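Local coordinates for protein putative acyl-CoA thioester hydrolase (Yersinia pestis KIM10+, PDB 5DM5) that probably hydrolyses the thioester bond of acyl-CoA substrates, working as a hexamer of hot-dog-fold subunits, at residues Gly62-Thr66 against Ala129-Ala133; Thr93-Ile98 against Pro136-Pro140. All blocks are in the same frame, centred on the assembly; numbering follows the deposited sequence.

Interaction 1 of 2, residues Gly62-Thr66 against Ala129-Ala133; sequences GRVVT and AVDDA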
loop_
_atom_site.group_PDB
_atom_site.type_symbol
_atom_site.label_atom_id
_atom_site.label_comp_id
_atom_site.label_asym_id
_atom_site.label_seq_id
_atom_site.Cartn_x
_atom_site.Cartn_y
_atom_site.Cartn_z
ATOM N N GLY B 62 -9.265 22.327 -14.914
ATOM C CA GLY B 62 -9.337 21.105 -15.679
ATOM C C GLY B 62 -8.057 20.327 -15.581
ATOM O O GLY B 62 -7.207 20.609 -14.753
ATOM N N ARG B 63 -7.886 19.405 -16.511
ATOM C CA ARG B 63 -6.764 18.482 -16.474
ATOM C C ARG B 63 -5.440 19.114 -16.849
ATOM O O ARG B 63 -5.365 19.952 -17.735
ATOM C CB ARG B 63 -7.061 17.269 -17.382
ATOM C CG ARG B 63 -8.231 16.385 -16.881
ATOM C CD ARG B 63 -8.691 15.281 -17.870
ATOM N NE ARG B 63 -9.586 14.291 -17.239
ATOM C CZ ARG B 63 -10.872 14.471 -16.936
ATOM N NH1 ARG B 63 -11.468 15.630 -17.173
ATOM N NH2 ARG B 63 -11.563 13.490 -16.366
ATOM N N VAL B 64 -4.404 18.710 -16.119
ATOM C CA VAL B 64 -3.039 19.131 -16.368
ATOM C C VAL B 64 -2.144 17.901 -16.385
ATOM O O VAL B 64 -2.551 16.820 -15.967
ATOM C CB VAL B 64 -2.519 20.110 -15.304
ATOM C CG1 VAL B 64 -3.423 21.313 -15.197
ATOM C CG2 VAL B 64 -2.416 19.428 -13.965
ATOM N N VAL B 65 -0.913 18.077 -16.841
ATOM C CA VAL B 65 0.055 16.999 -16.916
ATOM C C VAL B 65 1.448 17.558 -16.581
ATOM O O VAL B 65 1.802 18.641 -17.044
ATOM C CB VAL B 65 0.031 16.344 -18.318
ATOM C CG1 VAL B 65 1.212 15.429 -18.511
ATOM C CG2 VAL B 65 -1.268 15.565 -18.539
ATOM N N THR B 66 2.228 16.866 -15.753
ATOM C CA THR B 66 3.574 17.357 -15.479
ATOM C C THR B 66 4.338 17.188 -16.767
ATOM O O THR B 66 4.233 16.131 -17.378
ATOM C CB THR B 66 4.321 16.579 -14.363
ATOM O OG1 THR B 66 3.445 16.284 -13.270
ATOM C CG2 THR B 66 5.533 17.388 -13.871
ATOM N N ALA B 129 -2.180 22.438 -19.105
ATOM C CA ALA B 129 -3.608 22.157 -19.211
ATOM C C ALA B 129 -3.902 21.464 -20.535
ATOM O O ALA B 129 -3.667 22.011 -21.613
ATOM C CB ALA B 129 -4.410 23.408 -19.084
ATOM N N VAL B 130 -4.430 20.253 -20.421
ATOM C CA VAL B 130 -4.750 19.403 -21.549
ATOM C C VAL B 130 -6.186 18.958 -21.474
ATOM O O VAL B 130 -6.834 19.093 -20.443
ATOM C CB VAL B 130 -3.854 18.130 -21.637
ATOM C CG1 VAL B 130 -2.377 18.491 -21.700
ATOM C CG2 VAL B 130 -4.141 17.177 -20.478
ATOM N N ASP B 131 -6.690 18.474 -22.597
ATOM C CA ASP B 131 -8.001 17.855 -22.656
ATOM C C ASP B 131 -7.989 16.350 -22.325
ATOM O O ASP B 131 -6.959 15.793 -21.931
ATOM C CB ASP B 131 -8.564 18.056 -24.054
ATOM C CG ASP B 131 -7.561 17.685 -25.138
ATOM O OD1 ASP B 131 -6.799 16.717 -24.951
ATOM O OD2 ASP B 131 -7.527 18.373 -26.174
ATOM N N ASP B 132 -9.141 15.700 -22.498
ATOM C CA ASP B 132 -9.274 14.253 -22.297
ATOM C C ASP B 132 -8.542 13.450 -23.338
ATOM O O ASP B 132 -8.337 12.251 -23.185
ATOM C CB ASP B 132 -10.730 13.825 -22.256
ATOM C CG ASP B 132 -11.438 14.363 -21.054
ATOM O OD1 ASP B 132 -10.787 15.101 -20.288
ATOM O OD2 ASP B 132 -12.607 13.993 -20.830
ATOM N N ALA B 133 -8.208 14.101 -24.435
ATOM C CA ALA B 133 -7.430 13.458 -25.467
ATOM C C ALA B 133 -5.994 13.935 -25.301
ATOM O O ALA B 133 -5.244 14.036 -26.269
ATOM C CB ALA B 133 -7.964 13.787 -26.846
#
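Arg63 stretches its side chain, extended through chi2 and chi3, past the side chain of Val130, and at longer range Asp131 O, to the carboxylate of Asp132. Its CD lies 3.2 Å from Asp132 OD1, and the same oxygen stands 3.2 Å from Arg63 NH1. This salt bridge is one of charge alone, because OD1 sits over a face of the guanidinium and no N-H points at it; a directed bond runs from Arg63 NE to Asn36 OD1 of a second subunit. The backbones meet near the start of strand 64-74, outermost in the sheet of this chain, and the end of strand 118-129. Val130 N donates to Arg63 O at 2.9 Å, and the CA of Ala129 makes a CA-H...O contact of 3.2 Å with that carbonyl oxygen. Beyond this bond the chains separate, as Asp131 and Asp132 lead off into a loop. Apolar contact is modest: Val65 CG2 packs on Val130 CG2 at 3.8 Å, while Val64 CG1 approaches Ala129 CA at 4.1 Å. Val64 also touches Ala56, and Ala129 touches Ala60, both on helix 43-60, the long helix around which the hot-dog sheet wraps. The one hydrogen bond between the segments thus continues the backbone pairing of Val65 with Val128, whereas the exposed Arg63-Asp132 pair is an electrostatic attraction at the surface with no directional bond of its own.

Interaction 2 of 2, residues Thr93-Ile98 against Pro136-Pro140; sequences TGHSSI and PRGLP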
loop_
_atom_site.group_PDB
_atom_site.type_symbol
_atom_site.label_atom_id
_atom_site.label_comp_id
_atom_site.label_asym_id
_atom_site.label_seq_id
_atom_site.Cartn_x
_atom_site.Cartn_y
_atom_site.Cartn_z
ATOM N N THR B 93 2.409 31.707 -16.656
ATOM C CA THR B 93 1.295 31.219 -17.426
ATOM C C THR B 93 1.633 31.421 -18.916
ATOM O O THR B 93 2.097 32.483 -19.326
ATOM C CB THR B 93 0.006 31.903 -16.982
ATOM O OG1 THR B 93 -0.242 31.529 -15.630
ATOM C CG2 THR B 93 -1.155 31.468 -17.799
ATOM N N GLY B 94 1.501 30.367 -19.700
ATOM C CA GLY B 94 1.738 30.428 -21.127
ATOM C C GLY B 94 0.325 30.418 -21.644
ATOM O O GLY B 94 -0.597 30.750 -20.913
ATOM N N HIS B 95 0.133 30.037 -22.890
ATOM C CA HIS B 95 -1.211 29.963 -23.426
ATOM C C HIS B 95 -1.923 28.862 -22.674
ATOM O O HIS B 95 -3.070 28.992 -22.275
ATOM C CB HIS B 95 -1.178 29.667 -24.912
ATOM C CG HIS B 95 -2.529 29.447 -25.512
ATOM N ND1 HIS B 95 -2.949 28.213 -25.960
ATOM C CD2 HIS B 95 -3.532 30.308 -25.783
ATOM C CE1 HIS B 95 -4.165 28.324 -26.458
ATOM N NE2 HIS B 95 -4.542 29.584 -26.368
ATOM N N SER B 96 -1.223 27.748 -22.556
ATOM C CA SER B 96 -1.656 26.591 -21.792
ATOM C C SER B 96 -0.634 26.216 -20.688
ATOM O O SER B 96 -0.998 25.622 -19.676
ATOM C CB SER B 96 -1.924 25.418 -22.733
ATOM O OG SER B 96 -0.830 25.156 -23.588
ATOM N N SER B 97 0.635 26.592 -20.868
ATOM C CA SER B 97 1.736 26.159 -19.993
ATOM C C SER B 97 1.892 26.886 -18.644
ATOM O O SER B 97 2.045 28.102 -18.586
ATOM C CB SER B 97 3.056 26.261 -20.758
ATOM O OG SER B 97 3.350 27.602 -21.101
ATOM N N ILE B 98 1.823 26.107 -17.564
ATOM C CA ILE B 98 1.990 26.590 -16.185
ATOM C C ILE B 98 3.299 26.231 -15.459
ATOM O O ILE B 98 3.575 25.050 -15.224
ATOM C CB ILE B 98 0.838 26.088 -15.307
ATOM C CG1 ILE B 98 -0.483 26.517 -15.926
ATOM C CG2 ILE B 98 0.964 26.621 -13.886
ATOM C CD1 ILE B 98 -1.669 26.050 -15.154
ATOM N N PRO B 136 -3.203 19.802 -25.459
ATOM C CA PRO B 136 -3.169 21.089 -24.787
ATOM C C PRO B 136 -4.457 21.828 -25.060
ATOM O O PRO B 136 -5.156 21.538 -26.030
ATOM C CB PRO B 136 -1.976 21.784 -25.418
ATOM C CG PRO B 136 -1.122 20.677 -25.889
ATOM C CD PRO B 136 -2.042 19.606 -26.335
ATOM N N ARG B 137 -4.791 22.739 -24.165
ATOM C CA ARG B 137 -5.977 23.563 -24.298
ATOM C C ARG B 137 -5.695 24.925 -23.736
ATOM O O ARG B 137 -4.749 25.091 -22.991
ATOM C CB ARG B 137 -7.130 22.929 -23.569
ATOM C CG ARG B 137 -6.799 22.756 -22.127
ATOM C CD ARG B 137 -7.945 22.191 -21.380
ATOM N NE ARG B 137 -7.598 22.059 -19.977
ATOM C CZ ARG B 137 -7.717 23.022 -19.074
ATOM N NH1 ARG B 137 -8.189 24.208 -19.420
ATOM N NH2 ARG B 137 -7.369 22.787 -17.818
ATOM N N GLY B 138 -6.517 25.898 -24.093
ATOM C CA GLY B 138 -6.317 27.260 -23.640
ATOM C C GLY B 138 -6.474 27.367 -22.144
ATOM O O GLY B 138 -7.144 26.552 -21.524
ATOM N N LEU B 139 -5.894 28.407 -21.569
ATOM C CA LEU B 139 -5.937 28.587 -20.131
ATOM C C LEU B 139 -6.949 29.655 -19.724
ATOM O O LEU B 139 -6.904 30.787 -20.216
ATOM C CB LEU B 139 -4.544 28.966 -19.630
ATOM C CG LEU B 139 -3.988 28.281 -18.393
ATOM C CD1 LEU B 139 -4.352 26.833 -18.460
ATOM C CD2 LEU B 139 -2.484 28.424 -18.357
ATOM N N PRO B 140 -7.828 29.286 -18.797
ATOM C CA PRO B 140 -8.832 30.194 -18.248
ATOM C C PRO B 140 -8.198 31.358 -17.513
ATOM O O PRO B 140 -7.794 31.226 -16.362
ATOM C CB PRO B 140 -9.581 29.316 -17.247
ATOM C CG PRO B 140 -9.371 27.934 -17.726
ATOM C CD PRO B 140 -7.983 27.923 -18.275
#
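This is a surface contact centred on a packed leucine, in which the C-terminal tail folds across the turn joining strands 83-93 and 97-106 of the hot-dog sheet. Gly94 N bonds to Ser97 O at 2.6 Å, closing the turn. Leu139 points toward the turn: its CD2 lies 3.4 Å from Thr93 CG2, 3.4 Å from Ser96 O and 3.7 Å from Ile98 CG1, and the leucine side chain also packs on Ala129 of strand 118-129. Farther out, the His95 ring bends back over the tail, and Gly138 CA makes an off-centre CH-pi contact 4.1 Å from the ring centroid. Arg137 sends its CA-CB bond away from the turn, and its guanidinium bonds, outside the two segments, to Ala60 O at the end of helix 43-60 and to Val130 O. The apolar side chain of Leu139 therefore carries most of the packing between tail and turn.

Overall arrangement
Both contacts lie at the same end of the hot-dog sheet, their centres about 10 Å apart, and both involve the chain that follows strand 118-129. Interaction 1, partly buried, joins the exit of that strand to the region where strand 64-74, outermost in this chain's sheet, begins, and borders a second subunit; interaction 2 is more superficial, lays the tail on the turn between strands 83-93 and 97-106, and meets no other chain of the assembly. Backbone hydrogen bonding and charge mark the first, apolar packing the second. Arg137 couples them: its N probably bonds Ala129 O at 2.9 Å and its NE Val130 O at 3.1 Å, so the tail returns alongside the strand end it left.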